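Local coordinates for pectate lyase (Bacillus subtilis, PDB 5AMV), which cleaves polygalacturonate by elimination with the help of bound calcium, releasing oligosaccharides with an unsaturated non-reducing end, at residues Tyr165-Asp170 / Tyr219-Gly224; Gly177-Gln182 / Pro212-Arg217; Ile157-Ala162 / Cys199-Gly204. All coordinates share one frame; numbering follows the deposited sequence. Where two conformers were deposited one is given.

Contact 1 (Tyr165-Asp170 / Tyr219-Gly224); sequences YFPQWD and YQHHDG. With CA (calcium ion), chain C.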
# COMPACT_ATOMS: atom_id res chain seq x y z
N TYR A 165 -8.77 15.32 0.16
CA TYR A 165 -9.87 16.20 0.55
C TYR A 165 -11.10 16.08 -0.37
O TYR A 165 -12.15 16.60 -0.03
CB TYR A 165 -9.44 17.66 0.57
CG TYR A 165 -8.56 18.01 1.75
CD1 TYR A 165 -9.10 18.01 3.05
CD2 TYR A 165 -7.21 18.32 1.55
CE1 TYR A 165 -8.28 18.32 4.15
CE2 TYR A 165 -6.40 18.62 2.63
CZ TYR A 165 -6.95 18.60 3.91
OH TYR A 165 -6.12 18.90 4.96
N PHE A 166 -10.97 15.42 -1.52
CA PHE A 166 -12.05 15.50 -2.56
C PHE A 166 -12.36 14.12 -3.14
O PHE A 166 -12.27 13.92 -4.34
CB PHE A 166 -11.65 16.48 -3.69
CG PHE A 166 -11.16 17.80 -3.16
CD1 PHE A 166 -12.10 18.75 -2.64
CD2 PHE A 166 -9.81 18.09 -3.14
CE1 PHE A 166 -11.62 19.97 -2.09
CE2 PHE A 166 -9.34 19.32 -2.61
CZ PHE A 166 -10.25 20.24 -2.05
N PRO A 167 -12.78 13.17 -2.28
CA PRO A 167 -13.13 11.85 -2.80
C PRO A 167 -14.21 11.93 -3.88
O PRO A 167 -15.14 12.74 -3.78
CB PRO A 167 -13.72 11.13 -1.56
CG PRO A 167 -13.38 11.91 -0.38
CD PRO A 167 -12.96 13.29 -0.82
N GLN A 168 -14.07 11.07 -4.88
CA GLN A 168 -15.00 10.98 -5.99
C GLN A 168 -16.15 10.02 -5.66
O GLN A 168 -15.90 8.93 -5.17
CB GLN A 168 -14.29 10.50 -7.22
CG GLN A 168 -15.14 10.49 -8.48
CD GLN A 168 -14.40 9.80 -9.63
OE1 GLN A 168 -13.89 8.69 -9.47
NE2 GLN A 168 -14.30 10.47 -10.76
N TRP A 169 -17.39 10.41 -5.94
CA TRP A 169 -18.51 9.48 -5.84
C TRP A 169 -18.52 8.56 -7.07
O TRP A 169 -18.52 9.05 -8.23
CB TRP A 169 -19.83 10.26 -5.72
CG TRP A 169 -21.06 9.38 -5.77
CD1 TRP A 169 -22.08 9.49 -6.66
CD2 TRP A 169 -21.40 8.29 -4.88
NE1 TRP A 169 -23.06 8.54 -6.39
CE2 TRP A 169 -22.66 7.79 -5.31
CE3 TRP A 169 -20.78 7.71 -3.76
CZ2 TRP A 169 -23.33 6.75 -4.65
CZ3 TRP A 169 -21.45 6.66 -3.09
CH2 TRP A 169 -22.70 6.17 -3.56
N ASP A 170 -18.52 7.26 -6.83
CA ASP A 170 -18.66 6.26 -7.91
C ASP A 170 -19.85 5.38 -7.60
O ASP A 170 -19.74 4.44 -6.81
CB ASP A 170 -17.41 5.40 -8.02
CG ASP A 170 -17.41 4.54 -9.30
OD1 ASP A 170 -18.48 4.43 -9.99
OD2 ASP A 170 -16.34 3.97 -9.64
N TYR A 219 -17.57 8.34 3.67
CA TYR A 219 -16.88 9.36 2.87
C TYR A 219 -15.37 9.13 3.07
O TYR A 219 -14.74 9.74 3.94
CB TYR A 219 -17.35 10.70 3.33
CG TYR A 219 -16.89 11.88 2.47
CD1 TYR A 219 -17.18 11.91 1.10
CD2 TYR A 219 -16.31 12.99 3.08
CE1 TYR A 219 -16.80 13.03 0.32
CE2 TYR A 219 -15.93 14.10 2.34
CZ TYR A 219 -16.17 14.11 0.97
OH TYR A 219 -15.79 15.24 0.28
N GLN A 220 -14.84 8.27 2.20
CA GLN A 220 -13.49 7.72 2.38
C GLN A 220 -12.40 8.66 1.87
O GLN A 220 -12.34 8.96 0.69
CB GLN A 220 -13.39 6.36 1.70
CG GLN A 220 -12.02 5.71 1.83
CD GLN A 220 -11.60 5.46 3.29
OE1 GLN A 220 -10.80 6.18 3.87
NE2 GLN A 220 -12.16 4.41 3.87
N HIS A 221 -11.52 9.09 2.79
CA HIS A 221 -10.40 10.00 2.46
C HIS A 221 -9.10 9.29 2.16
O HIS A 221 -8.14 9.93 1.70
CB HIS A 221 -10.16 10.98 3.61
CG HIS A 221 -11.31 11.89 3.87
ND1 HIS A 221 -11.57 12.98 3.07
CD2 HIS A 221 -12.27 11.89 4.83
CE1 HIS A 221 -12.64 13.61 3.51
NE2 HIS A 221 -13.09 12.97 4.58
N HIS A 222 -9.01 8.01 2.51
CA HIS A 222 -7.80 7.23 2.20
C HIS A 222 -8.04 6.16 1.18
O HIS A 222 -9.17 5.69 1.02
CB HIS A 222 -7.34 6.50 3.48
CG HIS A 222 -7.02 7.43 4.59
ND1 HIS A 222 -7.76 7.49 5.75
CD2 HIS A 222 -6.05 8.37 4.72
CE1 HIS A 222 -7.26 8.41 6.55
NE2 HIS A 222 -6.21 8.95 5.96
N ASP A 223 -6.98 5.72 0.53
CA ASP A 223 -7.01 4.57 -0.35
C ASP A 223 -6.09 3.46 0.22
O ASP A 223 -6.27 3.00 1.33
CB ASP A 223 -6.57 5.01 -1.75
CG ASP A 223 -7.13 4.11 -2.85
OD1 ASP A 223 -8.33 3.77 -2.82
OD2 ASP A 223 -6.36 3.74 -3.76
N GLY A 224 -5.10 3.07 -0.57
CA GLY A 224 -4.13 2.02 -0.14
C GLY A 224 -2.91 2.49 0.65
O GLY A 224 -2.73 3.69 0.88
CA CA C . -4.34 2.77 -4.67
O HOH W 1 -14.75 17.79 -0.24
O HOH W 2 -15.57 15.09 -2.44
O HOH W 3 -6.02 1.25 -5.29
O HOH W 4 -3.37 1.89 -6.59
O HOH W 5 -4.67 4.83 -5.73
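P167 packs over one face of the Y219 ring, and this is the tight part of the contact. The leading atom is P167 CG, 4.0 Å from the centroid of the Y219 ring and 23° off its normal, a CH-pi contact. It sits toward the rim, with P167 CG 3.7 Å from Y219 CE1. The two side chains cross at about a right angle. Y219 holds CG anti to its backbone N (chi1 -171°), which brings the phenol back toward 165-170. The same proline carbon presses on the backbone, with P167 CG 3.3 Å from Q220 O. That carbonyl also accepts a hydrogen bond from the S181 hydroxyl. H221 completes the packing. Its ND1 lies 4.0 Å from P167 CG, and Y165 CA comes near the ring plane at the edge. ND1 is hydrogen-bonded to D164 O, which helps to fix the turn of the imidazole.

The other side is looser, and two bound waters fill it in place of direct contacts. Y219 OH stands 3.9 Å from Y165 O, too far for a direct bond. One water bridges the gap, donating to Y165 O and bonding to Y219 OH at 2.8 Å. The second donates to P167 O and bonds to Y219 OH at 2.7 Å.

Both segments lie in the long loops between strands of the parallel beta-helix of this family, 219-224 leading into strand 226-229. Further along 219-224, D223 OD2 binds the calcium ion at 2.4 Å. D184, D227 and three waters also bind the metal.

No direct hydrogen bond joins the two segments. The contact therefore depends on the fit of a rigid proline against an aromatic face, while water satisfies the polar rim around the tyrosine hydroxyl.

Contact 2 (Gly177-Gln182 / Pro212-Arg217); sequences GNWNSQ and PKYYGR. With ADA (alpha-D-galactopyranuronic acid), chain B.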
# COMPACT_ATOMS: atom_id res chain seq x y z
N GLY A 177 -22.59 1.65 -4.45
CA GLY A 177 -21.71 2.79 -4.79
C GLY A 177 -20.62 2.90 -3.74
O GLY A 177 -20.72 2.30 -2.65
N ASN A 178 -19.57 3.66 -4.04
CA ASN A 178 -18.58 4.00 -3.03
C ASN A 178 -17.95 5.37 -3.33
O ASN A 178 -17.97 5.82 -4.46
CB ASN A 178 -17.51 2.91 -2.89
CG ASN A 178 -17.89 1.82 -1.85
OD1 ASN A 178 -18.26 2.12 -0.71
ND2 ASN A 178 -17.89 0.58 -2.29
N TRP A 179 -17.43 6.00 -2.27
CA TRP A 179 -16.54 7.16 -2.39
C TRP A 179 -15.11 6.65 -2.49
O TRP A 179 -14.69 5.78 -1.71
CB TRP A 179 -16.69 8.05 -1.16
CG TRP A 179 -18.05 8.68 -1.06
CD1 TRP A 179 -19.15 8.19 -0.42
CD2 TRP A 179 -18.46 9.91 -1.66
NE1 TRP A 179 -20.20 9.05 -0.54
CE2 TRP A 179 -19.82 10.11 -1.31
CE3 TRP A 179 -17.81 10.88 -2.44
CZ2 TRP A 179 -20.56 11.24 -1.72
CZ3 TRP A 179 -18.52 12.00 -2.85
CH2 TRP A 179 -19.89 12.18 -2.47
N ASN A 180 -14.36 7.17 -3.46
CA ASN A 180 -13.01 6.69 -3.69
C ASN A 180 -12.04 7.83 -3.70
O ASN A 180 -12.25 8.86 -4.36
CB ASN A 180 -12.90 5.90 -4.98
CG ASN A 180 -13.60 4.55 -4.88
OD1 ASN A 180 -13.23 3.71 -4.05
ND2 ASN A 180 -14.60 4.34 -5.70
N SER A 181 -11.00 7.66 -2.89
CA SER A 181 -9.91 8.65 -2.83
C SER A 181 -8.71 8.19 -3.65
O SER A 181 -8.61 7.00 -4.00
CB SER A 181 -9.54 8.91 -1.39
OG SER A 181 -10.45 9.87 -0.81
N GLN A 182 -7.80 9.13 -3.96
CA GLN A 182 -6.73 8.89 -4.93
C GLN A 182 -5.37 8.51 -4.36
O GLN A 182 -4.52 8.06 -5.16
CB GLN A 182 -6.53 10.12 -5.83
CG GLN A 182 -7.61 10.30 -6.89
CD GLN A 182 -7.70 9.10 -7.85
OE1 GLN A 182 -6.73 8.78 -8.55
NE2 GLN A 182 -8.87 8.45 -7.88
N PRO A 212 -17.99 11.06 7.82
CA PRO A 212 -19.45 10.87 7.77
C PRO A 212 -19.81 9.87 6.67
O PRO A 212 -18.92 9.37 5.99
CB PRO A 212 -19.96 12.28 7.45
CG PRO A 212 -18.82 12.93 6.69
CD PRO A 212 -17.55 12.32 7.22
N LYS A 213 -21.10 9.57 6.51
CA LYS A 213 -21.59 8.77 5.39
C LYS A 213 -22.47 9.64 4.52
O LYS A 213 -23.29 10.40 5.03
CB LYS A 213 -22.44 7.59 5.86
CG LYS A 213 -21.68 6.46 6.50
CD LYS A 213 -22.64 5.39 7.03
CE LYS A 213 -21.97 4.04 6.86
NZ LYS A 213 -22.68 2.94 7.58
N TYR A 214 -22.30 9.52 3.21
CA TYR A 214 -23.15 10.24 2.27
C TYR A 214 -23.70 9.21 1.31
O TYR A 214 -22.95 8.36 0.83
CB TYR A 214 -22.35 11.32 1.48
CG TYR A 214 -21.72 12.41 2.31
CD1 TYR A 214 -22.46 13.10 3.28
CD2 TYR A 214 -20.38 12.77 2.11
CE1 TYR A 214 -21.88 14.12 4.03
CE2 TYR A 214 -19.79 13.76 2.86
CZ TYR A 214 -20.53 14.44 3.82
OH TYR A 214 -19.92 15.42 4.55
N TYR A 215 -25.02 9.27 1.07
CA TYR A 215 -25.71 8.24 0.30
C TYR A 215 -25.54 6.88 0.99
O TYR A 215 -25.46 5.83 0.34
CB TYR A 215 -25.17 8.15 -1.13
CG TYR A 215 -24.97 9.46 -1.90
CD1 TYR A 215 -25.88 10.54 -1.81
CD2 TYR A 215 -23.89 9.60 -2.78
CE1 TYR A 215 -25.67 11.73 -2.54
CE2 TYR A 215 -23.68 10.76 -3.52
CZ TYR A 215 -24.58 11.81 -3.39
OH TYR A 215 -24.35 12.94 -4.15
N GLY A 216 -25.45 6.94 2.32
CA GLY A 216 -25.22 5.77 3.14
C GLY A 216 -23.84 5.13 3.09
O GLY A 216 -23.65 4.05 3.67
N ARG A 217 -22.88 5.80 2.42
CA ARG A 217 -21.55 5.23 2.20
C ARG A 217 -20.47 6.10 2.85
O ARG A 217 -20.51 7.33 2.76
CB ARG A 217 -21.24 5.04 0.70
CG ARG A 217 -22.22 4.14 -0.13
CD ARG A 217 -22.21 2.64 0.29
NE ARG A 217 -20.97 1.91 0.01
CZ ARG A 217 -20.67 0.72 0.53
NH1 ARG A 217 -21.53 0.11 1.35
NH2 ARG A 217 -19.53 0.11 0.24
C1 ADA B . -14.71 -3.32 -1.30
C2 ADA B . -15.22 -2.34 -2.37
C3 ADA B . -15.95 -3.10 -3.48
C4 ADA B . -15.07 -4.17 -4.10
C5 ADA B . -14.59 -5.11 -3.01
C6 ADA B . -13.51 -5.99 -3.61
O2 ADA B . -16.17 -1.48 -1.75
O3 ADA B . -16.35 -2.20 -4.52
O4 ADA B . -13.92 -3.51 -4.67
O5 ADA B . -13.97 -4.38 -1.91
O6B ADA B . -12.38 -5.96 -3.06
O6A ADA B . -13.76 -6.70 -4.64
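R217 grips N178 side-on, with two guanidinium nitrogens on one oxygen. N178 OD1 accepts from R217 NH2 at 2.6 Å and from R217 NE at 2.8 Å. NH2 is tilted a little from the amide plane, while NE comes from well above it. NE also makes a weak hydrogen bond to G177 O. The arginine chain is bent at chi2 (-66°) and again at chi3, which folds the guanidinium back onto G177 and N178. The other branch of the amide meets the bound glycan: N178 ND2 lies 2.7 Å from O2 of a galacturonic acid and is hydrogen-bonded to D173. R217 NH2 has a weak hydrogen bond to the carboxylate of a second galacturonate. An alanine in place of N178 would probably leave R217 NE and NH2 without their shared acceptor, the guanidinium held more weakly, and take a neighbour from the sugar O2.

R217 closes a type I' turn that begins at Y214. Paired backbone bonds between Y214 and R217 make this a two-residue beta hairpin, with Y215 and G216 at the tip. The hairpin stands beside strand 178-180 in the turns that border the glycan pocket.

W179 ties hairpin and strand together. Its NE1 donates to Y214 O at 3.1 Å, nearly straight at 172°, with the acceptor in the indole plane. NE1 comes from above the carbonyl plane of Y214, and R217 N reaches the same oxygen from the other face of that plane. Y214 turns its ring edge toward one face of the indole, offset, the planes at 71°. The Y215 ring is nearly parallel to the indole but slid aside, with Y215 CE2 3.6 Å from W179 CZ2. Further out, W169 and Y219 add their rings, and Y215 OH is hydrogen-bonded to L89 O of helix 85-92.

Contact 3 (Ile157-Ala162 / Cys199-Gly204); sequences IEFQDA and CTFNDG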
# COMPACT_ATOMS: atom_id res chain seq x y z
N ILE A 157 11.03 4.41 7.04
CA ILE A 157 10.22 5.63 7.05
C ILE A 157 8.80 5.28 7.51
O ILE A 157 8.25 4.28 7.08
CB ILE A 157 10.12 6.27 5.63
CG1 ILE A 157 11.49 6.77 5.15
CG2 ILE A 157 9.09 7.46 5.58
CD1 ILE A 157 11.61 6.68 3.60
N GLU A 158 8.24 6.17 8.29
CA GLU A 158 6.84 6.08 8.72
C GLU A 158 6.02 6.99 7.78
O GLU A 158 6.20 8.21 7.76
CB GLU A 158 6.64 6.51 10.19
CG GLU A 158 5.14 6.47 10.58
CD GLU A 158 4.89 6.90 12.02
OE1 GLU A 158 5.88 7.08 12.78
OE2 GLU A 158 3.71 7.01 12.41
N PHE A 159 5.13 6.37 6.99
CA PHE A 159 4.23 7.14 6.10
C PHE A 159 2.90 7.26 6.81
O PHE A 159 2.36 6.26 7.24
CB PHE A 159 4.01 6.31 4.81
CG PHE A 159 5.21 6.26 3.92
CD1 PHE A 159 6.25 5.31 4.10
CD2 PHE A 159 5.31 7.16 2.87
CE1 PHE A 159 7.35 5.27 3.24
CE2 PHE A 159 6.41 7.15 2.00
CZ PHE A 159 7.43 6.21 2.18
N GLN A 160 2.37 8.48 6.92
CA GLN A 160 1.12 8.72 7.63
C GLN A 160 0.14 9.41 6.68
O GLN A 160 0.51 10.35 5.97
CB GLN A 160 1.36 9.69 8.79
CG GLN A 160 2.38 9.23 9.85
CD GLN A 160 2.40 10.22 11.01
OE1 GLN A 160 1.98 11.37 10.86
NE2 GLN A 160 2.85 9.78 12.15
N ASP A 161 -1.11 8.96 6.74
CA ASP A 161 -2.27 9.77 6.39
C ASP A 161 -2.18 10.39 5.00
O ASP A 161 -2.07 11.62 4.85
CB ASP A 161 -2.47 10.84 7.49
CG ASP A 161 -3.84 11.51 7.44
OD1 ASP A 161 -4.71 11.04 6.71
OD2 ASP A 161 -4.01 12.52 8.13
N ALA A 162 -2.18 9.52 3.97
CA ALA A 162 -2.26 9.99 2.59
C ALA A 162 -3.76 10.33 2.31
O ALA A 162 -4.58 9.45 1.97
CB ALA A 162 -1.66 8.91 1.62
N CYS A 199 9.35 -0.11 6.85
CA CYS A 199 8.55 1.11 6.86
C CYS A 199 7.30 0.87 7.70
O CYS A 199 6.94 -0.27 7.99
CB CYS A 199 8.16 1.49 5.42
SG CYS A 199 9.52 2.09 4.44
N THR A 200 6.67 1.96 8.15
CA THR A 200 5.40 1.93 8.89
C THR A 200 4.41 2.71 8.09
O THR A 200 4.77 3.71 7.45
CB THR A 200 5.59 2.53 10.30
OG1 THR A 200 6.45 1.64 11.04
CG2 THR A 200 4.23 2.63 11.03
N PHE A 201 3.16 2.22 8.06
CA PHE A 201 2.09 2.87 7.29
C PHE A 201 0.87 2.97 8.19
O PHE A 201 0.43 1.96 8.73
CB PHE A 201 1.76 2.02 6.04
CG PHE A 201 2.93 1.78 5.15
CD1 PHE A 201 3.22 2.70 4.15
CD2 PHE A 201 3.76 0.65 5.32
CE1 PHE A 201 4.32 2.52 3.32
CE2 PHE A 201 4.90 0.45 4.49
CZ PHE A 201 5.18 1.37 3.48
N ASN A 202 0.33 4.17 8.36
CA ASN A 202 -0.87 4.35 9.18
C ASN A 202 -1.66 5.58 8.71
O ASN A 202 -1.24 6.28 7.80
CB ASN A 202 -0.50 4.44 10.70
CG ASN A 202 0.48 5.56 10.98
OD1 ASN A 202 0.20 6.71 10.66
ND2 ASN A 202 1.64 5.25 11.56
N ASP A 203 -2.75 5.87 9.40
CA ASP A 203 -3.60 7.00 8.98
C ASP A 203 -3.39 8.26 9.83
O ASP A 203 -4.25 9.14 9.85
CB ASP A 203 -5.08 6.55 8.95
CG ASP A 203 -5.39 5.67 7.76
OD1 ASP A 203 -4.51 5.53 6.84
OD2 ASP A 203 -6.51 5.11 7.73
N GLY A 204 -2.27 8.34 10.55
CA GLY A 204 -1.89 9.54 11.29
C GLY A 204 -2.97 9.90 12.30
O GLY A 204 -3.49 9.02 13.00
O HOH W 6 -2.78 6.74 4.65
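The F159 and F201 rings lie side by side on neighbouring strands, their planes 9° apart but slid so that they barely overlap. The closest atoms are F159 CD1 and F201 CE1, at 3.5 Å. I157 CG2 covers one face of the F159 ring, near its rim. At the edge come T200 O and the sulfur of C199, with C199 SG 4.0 Å from F159 CE1. F145 meets F159 edge-to-face, and Y242 continues the row beyond F201. Both phenylalanines also touch I186 of strand 186-189, so this side faces the inside of the parallel beta-helix.

Strands 158-160 and 200-202 belong to successive coils. They pair in parallel register, E158 with T200, F159 with F201 and Q160 with N202. Backbone bonds run from F159 N to T200 O at 2.7 Å and from N202 N to F159 O at 3.1 Å, with T200 N to I157 O and D161 N to N202 O at the two ends.

The other face of the pair is polar. N202 ND2 donates to E158 OE2 at 2.8 Å, on the anti side of the carboxylate but tilted out of its plane. Q160 NE2 comes to the same oxygen at 2.9 Å from above the other face of the carboxylate. N202 CG sits between its backbone N and carbonyl carbon (chi1 58°). This lets N202 OD1 accept from G204 N at 3.0 Å, an Asx turn that closes the strand. N202 serves as both donor across the coils and acceptor within its own turn. At the end of the neighbouring strand, D161 makes a salt bridge with R206 and a hydrogen bond with H222, while D203, within the turn, bonds to H245.

Two amide N-H groups on one oxygen of E158 would probably favour its charged form.

Overall arrangement
Along the chain the segments run 157-162, 165-170, 177-182, 199-204, 212-217, 219-224. Contact 2 thus falls within the span of contact 1, and contact 3 alternates with both. Contacts 1 and 2 have centres about 7 Å apart. They share the antiparallel pair 168-170 and 178-180, and touch directly, as where W169 packs on Y215. Contact 3 sits in the coils of the beta-helix, its centre about 17 Å from that of contact 1 and about 22 Å from that of contact 2. It touches contact 1 through H222, but contact 2 stays about 6 Å away at the nearest atoms. The order in space runs from coil framework, through the calcium-bearing loop, to the rim of the glycan pocket.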